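Long-range contacts in uncharacterized NTF2-like protein (Cytophaga hutchinsonii ATCC 33406, PDB 3F40), which is of unknown function but has the NTF2-like fold of the SnoaL-like family, whose curved sheet and helices commonly enclose a pocket: residues N71-Y77 with A88-L94; L11-F15 with A27-L31. One frame throughout, in Å; residues are numbered along the deposited sequence.

Contact 1. Residues N71-Y77 with A88-L94; sequences NDVCLIY and ASGLYHL
V73 and Y92, L75 and G90, and Y77 and A88 are hydrogen-bonded pairs of the antiparallel beta hairpin, strands 72-81 and 84-95, in the curved sheet of the NTF2-like fold. On the face bearing V73, L75, Y77 and Y92, the hollow over G90 is filled by the Y77 ring: CG lies between the backbone N and the carbonyl carbon (chi1 50°), and Y77 OH comes down 3.5 Å from G90 CA, over backbone where no side chain stands. Y92 arrives from the opposite direction, and the two hydroxyls share a hydrogen bond, 2.7 Å from Y92 OH to Y77 OH, with Y92 OH at the edge of the Y77 ring. L75 fills the angle between the two tyrosines, its CD1 lying 3.7 Å from Y92 CE1 while its CB rests over one face of the Y77 ring near the rim. Helix 8-20 packs on this face, I16 touching L75. On the other face the second subunit closes in: its F67 packs on D72, C74 and L91, and its S89 hydrogen-bonds S89 OG of this chain. K65 of the second subunit forms a salt bridge with D72 OD2, while H93 NE2 bonds E95. Between these partners H93 ND1 donates to D72 OD1 at 2.7 Å, in the imidazole plane but from above that of the carboxylate.

Contact 2. Residues L11-F15 with A27-L31; sequences LVLEF and AKKRL
E14 and R30 meet in a salt bridge in which one carboxylate oxygen takes both bonds: R30 NH2 and R30 NE lie 2.9 Å and 3.0 Å from E14 OE1. The guanidinium comes side-on, with OE1 in its plane, while the carboxylate stands nearly perpendicular (81°) and receives both nitrogens from one face. R30 CG rests by L11 O, and the bend at chi2 (76°) then swings NE and NH2 round to E14 OE1; R30 NH1 bonds A26 O, holding the guanidinium's rotation from a second side. With R30 cut back to an alanine, the E14 carboxylate would probably lose its charge partner and A26 O this donor. One residue on from E14, F15 reaches toward A27-L31, its ring edge meeting the backbone of A27, with F15 CD1 3.3 Å from A27 O; that carbonyl also accepts the helical bond from R30 N. A27 CB packs 3.8 Å from F15 CE1. L31 CD2 makes an off-centre CH-pi contact, 4.1 Å from the F15 ring centroid. Farther out, I99 of strand 98-105 touches both F15 and L31, and M51 of helix 47-57 backs A27. Such packing of the first two helices against each other, beside the curved sheet, is characteristic of the alpha+beta NTF2-like fold.

In the fold
From the N terminus, helix 8-20 carries L11-F15, and contact 2 closes when the chain turns back through helix 24-29 to A27-L31, ending a loop of 11 intervening residues. The chain then passes through strands 35-39 and 42-45, helix 47-57 and strand 60-69 before contact 1 opens at N71; the hairpin end, 10 residues of which 8 are strand, brings the chain back at A88. The two loops follow in series, neither nested nor crossed. They nevertheless touch in space, with centres about 13 Å apart: L11 and V12 of contact 2 pack on V73, L75 and L94 of contact 1. Helix 8-20 thus joins the helical layer to the hairpin, whose other face meets the second subunit.

Contact 1. Residues N71-Y77 with A88-L94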
loop_
_atom_site.group_PDB
_atom_site.type_symbol
_atom_site.label_atom_id
_atom_site.label_comp_id
_atom_site.label_asym_id
_atom_site.label_seq_id
_atom_site.Cartn_x
_atom_site.Cartn_y
_atom_site.Cartn_z
ATOM N N ASN A 71 -12.734 7.452 4.758
ATOM C CA ASN A 71 -13.261 7.294 3.384
ATOM C C ASN A 71 -12.315 6.559 2.433
ATOM O O ASN A 71 -12.396 6.683 1.209
ATOM C CB ASN A 71 -13.637 8.638 2.830
ATOM C CG ASN A 71 -14.827 9.230 3.578
ATOM O OD1 ASN A 71 -15.714 8.495 4.035
ATOM N ND2 ASN A 71 -14.816 10.539 3.763
ATOM N N ASP A 72 -11.420 5.785 3.024
ATOM C CA ASP A 72 -10.396 5.075 2.267
ATOM C C ASP A 72 -10.396 3.593 2.568
ATOM O O ASP A 72 -10.571 3.156 3.687
ATOM C CB ASP A 72 -8.997 5.601 2.560
ATOM C CG ASP A 72 -8.873 7.081 2.250
ATOM O OD1 ASP A 72 -9.029 7.422 1.076
ATOM O OD2 ASP A 72 -8.612 7.888 3.160
ATOM N N VAL A 73 -10.137 2.842 1.508
ATOM C CA VAL A 73 -9.917 1.407 1.538
ATOM C C VAL A 73 -8.575 1.111 0.907
ATOM O O VAL A 73 -8.250 1.639 -0.146
ATOM C CB VAL A 73 -11.064 0.629 0.807
ATOM C CG1 VAL A 73 -10.696 -0.859 0.615
ATOM C CG2 VAL A 73 -12.367 0.803 1.569
ATOM N N CYS A 74 -7.768 0.295 1.571
ATOM C CA CYS A 74 -6.501 -0.136 0.989
ATOM C C CYS A 74 -6.446 -1.647 0.851
ATOM O O CYS A 74 -6.598 -2.383 1.822
ATOM C CB CYS A 74 -5.310 0.372 1.814
ATOM S SG CYS A 74 -3.750 0.321 0.884
ATOM N N LEU A 75 -6.191 -2.086 -0.375
ATOM C CA LEU A 75 -6.070 -3.498 -0.692
ATOM C C LEU A 75 -4.620 -3.871 -0.904
ATOM O O LEU A 75 -3.875 -3.156 -1.560
ATOM C CB LEU A 75 -6.833 -3.868 -1.974
ATOM C CG LEU A 75 -8.337 -3.549 -1.987
ATOM C CD1 LEU A 75 -8.981 -4.014 -3.325
ATOM C CD2 LEU A 75 -9.067 -4.140 -0.824
ATOM N N ILE A 76 -4.226 -5.010 -0.354
ATOM C CA ILE A 76 -2.977 -5.664 -0.640
ATOM C C ILE A 76 -3.341 -6.815 -1.561
ATOM O O ILE A 76 -4.081 -7.720 -1.194
ATOM C CB ILE A 76 -2.314 -6.204 0.638
ATOM C CG1 ILE A 76 -2.059 -5.082 1.644
ATOM C CG2 ILE A 76 -1.020 -6.942 0.339
ATOM C CD1 ILE A 76 -1.154 -3.968 1.153
ATOM N N TYR A 77 -2.854 -6.739 -2.790
ATOM C CA TYR A 77 -3.245 -7.695 -3.793
ATOM C C TYR A 77 -2.154 -7.975 -4.812
ATOM O O TYR A 77 -1.270 -7.167 -5.062
ATOM C CB TYR A 77 -4.550 -7.272 -4.481
ATOM C CG TYR A 77 -4.722 -5.845 -5.045
ATOM C CD1 TYR A 77 -3.669 -4.980 -5.262
ATOM C CD2 TYR A 77 -5.981 -5.415 -5.400
ATOM C CE1 TYR A 77 -3.886 -3.692 -5.767
ATOM C CE2 TYR A 77 -6.229 -4.163 -5.914
ATOM C CZ TYR A 77 -5.177 -3.292 -6.097
ATOM O OH TYR A 77 -5.417 -2.023 -6.621
ATOM N N ALA A 88 1.125 -5.557 -5.223
ATOM C CA ALA A 88 0.782 -4.139 -5.150
ATOM C C ALA A 88 -0.071 -3.824 -3.933
ATOM O O ALA A 88 -0.643 -4.701 -3.288
ATOM C CB ALA A 88 -0.016 -3.723 -6.416
ATOM N N SER A 89 -0.144 -2.533 -3.658
ATOM C CA SER A 89 -1.060 -1.968 -2.687
ATOM C C SER A 89 -1.926 -0.941 -3.415
ATOM O O SER A 89 -1.396 -0.082 -4.070
ATOM C CB SER A 89 -0.280 -1.304 -1.550
ATOM O OG SER A 89 -1.160 -0.718 -0.620
ATOM N N GLY A 90 -3.238 -1.036 -3.275
ATOM C CA GLY A 90 -4.162 -0.137 -3.957
ATOM C C GLY A 90 -4.965 0.639 -2.940
ATOM O O GLY A 90 -5.619 0.066 -2.069
ATOM N N LEU A 91 -4.920 1.966 -3.059
ATOM C CA LEU A 91 -5.605 2.883 -2.157
ATOM C C LEU A 91 -6.792 3.508 -2.892
ATOM O O LEU A 91 -6.629 4.254 -3.856
ATOM C CB LEU A 91 -4.638 3.965 -1.710
ATOM C CG LEU A 91 -5.198 5.065 -0.836
ATOM C CD1 LEU A 91 -5.650 4.538 0.524
ATOM C CD2 LEU A 91 -4.138 6.170 -0.681
ATOM N N TYR A 92 -7.993 3.140 -2.452
ATOM C CA TYR A 92 -9.249 3.578 -3.035
ATOM C C TYR A 92 -9.905 4.602 -2.117
ATOM O O TYR A 92 -10.072 4.337 -0.911
ATOM C CB TYR A 92 -10.200 2.371 -3.220
ATOM C CG TYR A 92 -9.683 1.300 -4.121
ATOM C CD1 TYR A 92 -8.745 0.383 -3.684
ATOM C CD2 TYR A 92 -10.139 1.179 -5.403
ATOM C CE1 TYR A 92 -8.219 -0.567 -4.545
ATOM C CE2 TYR A 92 -9.606 0.227 -6.276
ATOM C CZ TYR A 92 -8.631 -0.631 -5.842
ATOM O OH TYR A 92 -8.079 -1.559 -6.690
ATOM N N HIS A 93 -10.308 5.733 -2.697
ATOM C CA HIS A 93 -11.046 6.747 -1.943
ATOM C C HIS A 93 -12.501 6.727 -2.415
ATOM O O HIS A 93 -12.748 6.646 -3.621
ATOM C CB HIS A 93 -10.452 8.138 -2.172
ATOM C CG HIS A 93 -11.028 9.185 -1.282
ATOM N ND1 HIS A 93 -10.664 9.306 0.039
ATOM C CD2 HIS A 93 -11.932 10.167 -1.529
ATOM C CE1 HIS A 93 -11.329 10.320 0.573
ATOM N NE2 HIS A 93 -12.128 10.832 -0.348
ATOM N N LEU A 94 -13.407 6.812 -1.463
ATOM C CA LEU A 94 -14.855 6.777 -1.752
ATOM C C LEU A 94 -15.535 7.976 -1.173
ATOM O O LEU A 94 -15.249 8.429 -0.045
ATOM C CB LEU A 94 -15.471 5.511 -1.168
ATOM C CG LEU A 94 -14.854 4.226 -1.793
ATOM C CD1 LEU A 94 -13.777 3.656 -0.890
ATOM C CD2 LEU A 94 -15.903 3.153 -2.124
HETATM O O HOH W 1 -17.330 7.422 1.663
#

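Contact 2. Residues L11-F15 with A27-L31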
loop_
_atom_site.group_PDB
_atom_site.type_symbol
_atom_site.label_atom_id
_atom_site.label_comp_id
_atom_site.label_asym_id
_atom_site.label_seq_id
_atom_site.Cartn_x
_atom_site.Cartn_y
_atom_site.Cartn_z
ATOM N N LEU A 11 -18.564 -2.056 -1.915
ATOM C CA LEU A 11 -18.294 -1.404 -3.229
ATOM C C LEU A 11 -16.952 -1.729 -3.794
ATOM O O LEU A 11 -16.772 -1.982 -5.003
ATOM C CB LEU A 11 -18.305 0.113 -3.135
ATOM C CG LEU A 11 -19.643 0.775 -2.896
ATOM C CD1 LEU A 11 -19.476 2.287 -2.651
ATOM C CD2 LEU A 11 -20.608 0.539 -4.060
ATOM N N VAL A 12 -15.953 -1.684 -2.934
ATOM C CA VAL A 12 -14.627 -1.958 -3.460
ATOM C C VAL A 12 -14.507 -3.407 -3.898
ATOM O O VAL A 12 -13.979 -3.708 -4.976
ATOM C CB VAL A 12 -13.506 -1.554 -2.473
ATOM C CG1 VAL A 12 -12.149 -1.991 -2.979
ATOM C CG2 VAL A 12 -13.558 -0.019 -2.220
ATOM N N LEU A 13 -15.018 -4.312 -3.082
ATOM C CA LEU A 13 -14.931 -5.729 -3.450
ATOM C C LEU A 13 -15.756 -6.042 -4.692
ATOM O O LEU A 13 -15.378 -6.920 -5.477
ATOM C CB LEU A 13 -15.304 -6.607 -2.268
ATOM C CG LEU A 13 -14.264 -6.536 -1.163
ATOM C CD1 LEU A 13 -14.632 -7.503 -0.016
ATOM C CD2 LEU A 13 -12.829 -6.817 -1.648
ATOM N N GLU A 14 -16.882 -5.374 -4.834
ATOM C CA GLU A 14 -17.697 -5.546 -6.044
ATOM C C GLU A 14 -16.950 -5.052 -7.264
ATOM O O GLU A 14 -17.024 -5.652 -8.330
ATOM C CB GLU A 14 -19.002 -4.801 -5.941
ATOM C CG GLU A 14 -19.939 -5.392 -4.951
ATOM C CD GLU A 14 -21.184 -4.604 -4.788
ATOM O OE1 GLU A 14 -21.291 -3.490 -5.447
ATOM O OE2 GLU A 14 -21.999 -5.106 -3.962
ATOM N N PHE A 15 -16.239 -3.947 -7.128
ATOM C CA PHE A 15 -15.434 -3.417 -8.257
ATOM C C PHE A 15 -14.377 -4.419 -8.668
ATOM O O PHE A 15 -14.209 -4.714 -9.856
ATOM C CB PHE A 15 -14.805 -2.059 -7.852
ATOM C CG PHE A 15 -13.937 -1.443 -8.912
ATOM C CD1 PHE A 15 -14.511 -0.918 -10.065
ATOM C CD2 PHE A 15 -12.569 -1.339 -8.761
ATOM C CE1 PHE A 15 -13.726 -0.362 -11.049
ATOM C CE2 PHE A 15 -11.802 -0.765 -9.744
ATOM C CZ PHE A 15 -12.387 -0.273 -10.881
ATOM N N ALA A 27 -18.172 -2.809 -13.469
ATOM C CA ALA A 27 -17.046 -2.164 -12.769
ATOM C C ALA A 27 -17.217 -0.633 -12.882
ATOM O O ALA A 27 -17.039 0.141 -11.907
ATOM C CB ALA A 27 -15.705 -2.681 -13.316
ATOM N N LYS A 28 -17.541 -0.152 -14.086
ATOM C CA LYS A 28 -17.625 1.310 -14.287
ATOM C C LYS A 28 -18.685 1.928 -13.402
ATOM O O LYS A 28 -18.575 3.081 -12.983
ATOM C CB LYS A 28 -17.883 1.716 -15.752
ATOM C CG LYS A 28 -17.872 3.237 -15.974
ATOM C CD LYS A 28 -18.068 3.609 -17.448
ATOM C CE LYS A 28 -17.919 5.107 -17.674
ATOM N NZ LYS A 28 -19.088 5.879 -17.194
ATOM N N LYS A 29 -19.713 1.146 -13.115
ATOM C CA LYS A 29 -20.826 1.659 -12.298
ATOM C C LYS A 29 -20.396 2.092 -10.896
ATOM O O LYS A 29 -21.088 2.889 -10.261
ATOM C CB LYS A 29 -21.988 0.636 -12.184
ATOM C CG LYS A 29 -22.860 0.582 -13.424
ATOM C CD LYS A 29 -23.950 -0.474 -13.253
ATOM N N ARG A 30 -19.310 1.505 -10.423
ATOM C CA ARG A 30 -18.827 1.710 -9.040
ATOM C C ARG A 30 -17.951 2.992 -8.984
ATOM O O ARG A 30 -17.598 3.434 -7.897
ATOM C CB ARG A 30 -18.054 0.489 -8.483
ATOM C CG ARG A 30 -18.898 -0.646 -7.823
ATOM C CD ARG A 30 -19.587 -1.492 -8.780
ATOM N NE ARG A 30 -20.493 -2.429 -8.121
ATOM C CZ ARG A 30 -21.364 -3.142 -8.808
ATOM N NH1 ARG A 30 -21.427 -3.003 -10.118
ATOM N NH2 ARG A 30 -22.190 -3.974 -8.192
ATOM N N LEU A 31 -17.646 3.575 -10.136
ATOM C CA LEU A 31 -16.739 4.739 -10.211
ATOM C C LEU A 31 -17.485 6.033 -10.421
ATOM O O LEU A 31 -18.451 6.109 -11.224
ATOM C CB LEU A 31 -15.763 4.567 -11.372
ATOM C CG LEU A 31 -14.892 3.313 -11.395
ATOM C CD1 LEU A 31 -13.882 3.410 -12.510
ATOM C CD2 LEU A 31 -14.215 3.147 -10.053
#